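Long-range contact in rhusiopathiae surface protein B (Erysipelothrix rhusiopathiae, PDB 3V10), which probably binds collagen as a cell-wall-attached surface adhesin, this chain being its collagen-binding region: residues L274-N279 / S304-F309. Residues are numbered along the deposited sequence; the frame is centred on the assembly and turned at random.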
ATOM      1  N   LEU A 274      -6.629   0.192  11.591  1.00 20.66           N
ATOM      2  CA  LEU A 274      -7.201   1.401  10.999  1.00 20.00           C
ATOM      3  C   LEU A 274      -7.409   1.172   9.503  1.00 20.15           C
ATOM      4  O   LEU A 274      -6.497   0.716   8.811  1.00 18.20           O
ATOM      5  CB  LEU A 274      -6.265   2.593  11.233  1.00 20.63           C
ATOM      6  CG  LEU A 274      -6.887   3.988  11.144  1.00 19.17           C
ATOM      7  CD1 LEU A 274      -7.962   4.147  12.206  1.00 21.38           C
ATOM      8  CD2 LEU A 274      -5.800   5.026  11.340  1.00 21.19           C
ATOM      9  N   GLU A 275      -8.602   1.482   9.006  1.00 19.75           N
ATOM     10  CA  GLU A 275      -8.913   1.286   7.600  1.00 19.34           C
ATOM     11  C   GLU A 275      -8.046   2.077   6.612  1.00 17.21           C
ATOM     12  O   GLU A 275      -7.728   1.583   5.534  1.00 16.94           O
ATOM     13  CB  GLU A 275     -10.382   1.592   7.390  1.00 22.66           C
ATOM     14  CG  GLU A 275     -11.278   0.850   8.374  1.00 28.55           C
ATOM     15  CD  GLU A 275     -12.304  -0.056   7.678  1.00 31.83           C
ATOM     16  OE1 GLU A 275     -12.806  -1.043   8.285  1.00 34.76           O
ATOM     17  OE2 GLU A 275     -12.622   0.228   6.504  1.00 34.80           O
ATOM     18  N   ASN A 276      -7.671   3.299   6.981  1.00 15.75           N
ATOM     19  CA  ASN A 276      -6.817   4.128   6.119  1.00 14.73           C
ATOM     20  C   ASN A 276      -5.798   4.903   6.951  1.00 13.80           C
ATOM     21  O   ASN A 276      -6.082   5.282   8.083  1.00 13.49           O
ATOM     22  CB  ASN A 276      -7.640   5.142   5.307  1.00 17.67           C
ATOM     23  CG  ASN A 276      -8.770   4.501   4.534  1.00 19.97           C
ATOM     24  OD1 ASN A 276      -9.910   4.467   4.998  1.00 22.87           O
ATOM     25  ND2 ASN A 276      -8.461   3.983   3.354  1.00 18.29           N
ATOM     26  N   TYR A 277      -4.613   5.125   6.391  1.00 11.79           N
ATOM     27  CA  TYR A 277      -3.565   5.890   7.071  1.00 10.77           C
ATOM     28  C   TYR A 277      -3.481   7.191   6.295  1.00 10.21           C
ATOM     29  O   TYR A 277      -2.994   7.219   5.168  1.00  9.24           O
ATOM     30  CB  TYR A 277      -2.238   5.137   7.024  1.00  8.54           C
ATOM     31  CG  TYR A 277      -2.290   3.842   7.800  1.00  9.95           C
ATOM     32  CD1 TYR A 277      -2.289   3.840   9.196  1.00  9.69           C
ATOM     33  CD2 TYR A 277      -2.409   2.619   7.141  1.00 12.24           C
ATOM     34  CE1 TYR A 277      -2.410   2.651   9.918  1.00  9.57           C
ATOM     35  CE2 TYR A 277      -2.533   1.431   7.850  1.00 14.06           C
ATOM     36  CZ  TYR A 277      -2.534   1.448   9.231  1.00 12.11           C
ATOM     37  OH  TYR A 277      -2.661   0.257   9.913  1.00 13.15           O
ATOM     38  N   LYS A 278      -3.970   8.265   6.907  1.00 10.94           N
ATOM     39  CA  LYS A 278      -4.017   9.560   6.242  1.00 11.67           C
ATOM     40  C   LYS A 278      -2.879  10.521   6.534  1.00 10.82           C
ATOM     41  O   LYS A 278      -2.131  10.363   7.493  1.00 11.28           O
ATOM     42  CB  LYS A 278      -5.332  10.265   6.588  1.00 14.13           C
ATOM     43  CG  LYS A 278      -6.576   9.416   6.390  1.00 17.16           C
ATOM     44  CD  LYS A 278      -7.834  10.193   6.757  1.00 20.07           C
ATOM     45  CE  LYS A 278      -9.076   9.318   6.645  1.00 24.23           C
ATOM     46  NZ  LYS A 278      -9.059   8.208   7.629  1.00 25.04           N
ATOM     47  N   ASN A 279      -2.783  11.537   5.682  1.00 10.53           N
ATOM     48  CA  ASN A 279      -1.794  12.588   5.818  1.00 13.46           C
ATOM     49  C   ASN A 279      -2.401  13.809   5.142  1.00 14.32           C
ATOM     50  O   ASN A 279      -2.865  13.728   4.005  1.00 15.33           O
ATOM     51  CB  ASN A 279      -0.486  12.205   5.127  1.00 16.69           C
ATOM     52  CG  ASN A 279       0.608  13.224   5.358  1.00 17.10           C
ATOM     53  OD1 ASN A 279       0.876  13.618   6.492  1.00 18.33           O
ATOM     54  ND2 ASN A 279       1.249  13.654   4.284  1.00 17.01           N
ATOM     55  N   SER A 304      -3.889   9.378   1.358  1.00 13.06           N
ATOM     56  CA  SER A 304      -3.921   8.300   2.326  1.00 13.27           C
ATOM     57  C   SER A 304      -3.557   6.983   1.677  1.00 14.88           C
ATOM     58  O   SER A 304      -3.539   6.860   0.450  1.00 15.53           O
ATOM     59  CB  SER A 304      -5.311   8.194   2.944  1.00 16.82           C
ATOM     60  OG  SER A 304      -6.269   7.834   1.966  1.00 16.78           O
ATOM     61  N   VAL A 305      -3.252   6.006   2.520  1.00 14.37           N
ATOM     62  CA  VAL A 305      -2.900   4.672   2.067  1.00 12.65           C
ATOM     63  C   VAL A 305      -3.885   3.713   2.721  1.00 14.12           C
ATOM     64  O   VAL A 305      -4.065   3.726   3.941  1.00 13.54           O
ATOM     65  CB  VAL A 305      -1.451   4.289   2.484  1.00 13.42           C
ATOM     66  CG1 VAL A 305      -1.104   2.894   1.964  1.00 12.85           C
ATOM     67  CG2 VAL A 305      -0.465   5.306   1.934  1.00 14.48           C
ATOM     68  N   VAL A 306      -4.543   2.895   1.907  1.00 12.84           N
ATOM     69  CA  VAL A 306      -5.493   1.928   2.436  1.00 13.08           C
ATOM     70  C   VAL A 306      -4.697   0.880   3.202  1.00 12.18           C
ATOM     71  O   VAL A 306      -3.593   0.515   2.793  1.00 13.85           O
ATOM     72  CB  VAL A 306      -6.294   1.251   1.298  1.00 15.62           C
ATOM     73  CG1 VAL A 306      -7.198   0.170   1.864  1.00 15.77           C
ATOM     74  CG2 VAL A 306      -7.133   2.293   0.570  1.00 16.72           C
ATOM     75  N   ASN A 307      -5.254   0.423   4.319  1.00 12.19           N
ATOM     76  CA  ASN A 307      -4.614  -0.582   5.167  1.00 12.36           C
ATOM     77  C   ASN A 307      -4.013  -1.687   4.311  1.00 11.81           C
ATOM     78  O   ASN A 307      -4.711  -2.336   3.530  1.00 14.02           O
ATOM     79  CB  ASN A 307      -5.635  -1.168   6.151  1.00 12.28           C
ATOM     80  CG  ASN A 307      -5.008  -2.126   7.142  1.00 14.55           C
ATOM     81  OD1 ASN A 307      -4.509  -3.182   6.765  1.00 15.03           O
ATOM     82  ND2 ASN A 307      -5.029  -1.760   8.421  1.00 15.55           N
ATOM     83  N   MET A 308      -2.714  -1.907   4.477  1.00 12.06           N
ATOM     84  CA  MET A 308      -2.008  -2.903   3.686  1.00 13.31           C
ATOM     85  C   MET A 308      -1.634  -4.193   4.414  1.00 10.90           C
ATOM     86  O   MET A 308      -0.840  -4.991   3.903  1.00 12.40           O
ATOM     87  CB  MET A 308      -0.757  -2.259   3.068  1.00 14.46           C
ATOM     88  CG  MET A 308       0.260  -1.643   4.047  1.00 13.96           C
ATOM     89  SD  MET A 308      -0.149  -0.053   4.887  1.00  8.64           S
ATOM     90  CE  MET A 308       0.370  -0.497   6.500  1.00 12.08           C
ATOM     91  N   PHE A 309      -2.219  -4.414   5.588  1.00  9.97           N
ATOM     92  CA  PHE A 309      -1.923  -5.614   6.376  1.00 10.00           C
ATOM     93  C   PHE A 309      -2.790  -6.820   6.031  1.00  9.81           C
ATOM     94  O   PHE A 309      -3.996  -6.698   5.820  1.00  8.91           O
ATOM     95  CB  PHE A 309      -2.083  -5.318   7.873  1.00 12.02           C
ATOM     96  CG  PHE A 309      -1.003  -4.437   8.445  1.00 10.65           C
ATOM     97  CD1 PHE A 309       0.280  -4.937   8.661  1.00 11.93           C
ATOM     98  CD2 PHE A 309      -1.274  -3.120   8.794  1.00 14.17           C
ATOM     99  CE1 PHE A 309       1.281  -4.133   9.223  1.00 14.06           C
ATOM    100  CE2 PHE A 309      -0.283  -2.307   9.356  1.00 14.73           C
ATOM    101  CZ  PHE A 309       0.996  -2.815   9.571  1.00 14.88           C
TER
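Asn307 gives its amide nitrogen ND2 to two backbone carbonyls of the loop ahead of strand 276-286, Leu274 O at 2.9 Å and that of Lys272. Leu274 O lies almost in the plane of the amide, whereas ND2 approaches that carbonyl from above its plane. Chi1 (-175°) sends CG away from the backbone N, and the amide it carries meets Leu274 O while its other end, OD1, accepts from Phe309 N and closes an Asx turn. A single side chain thus ties the 272-274 loop to the bend at 307-309. One residue further along, Asn307 N donates to Glu275 O at 3.0 Å.

From there the segments run as antiparallel strands, and Tyr277 and Val305 form a hydrogen-bonded pair with both N-O distances 2.9 Å: Tyr277 N to Val305 O and Val305 N to Tyr277 O. The Tyr277 ring passes obliquely by Val305 O and Asn307 CA. The Met308 chain, bent at chi2 and chi3, crosses it at about a right angle, with CE 3.7 Å from Tyr277 CE2 and SD oblique to the ring in a Met-aromatic contact. Tyr277 OH lies 3.5 Å from Phe309 CE2, in the plane of that ring and at its edge; the Tyr277 hydroxyl is hydrogen-bonded to Asp271 O. On the other face of the sheet, Asn276 lies alongside Val306, and Lys278 CG packs on Ser304 CB.

The pairing belongs to the second β-sandwich, of DEv-IgG fold, where Tyr277 and Val305 face strand 180-187 through Met181. Beyond the bend the chain crosses to the first domain: Lys118 NZ hydrogen-bonds to the carbonyls of Asn307 and Phe309, and strand 311-315 enters that domain's sheet between strands 71-77 and 112-123, as expected of the latch in the Collagen Hug model.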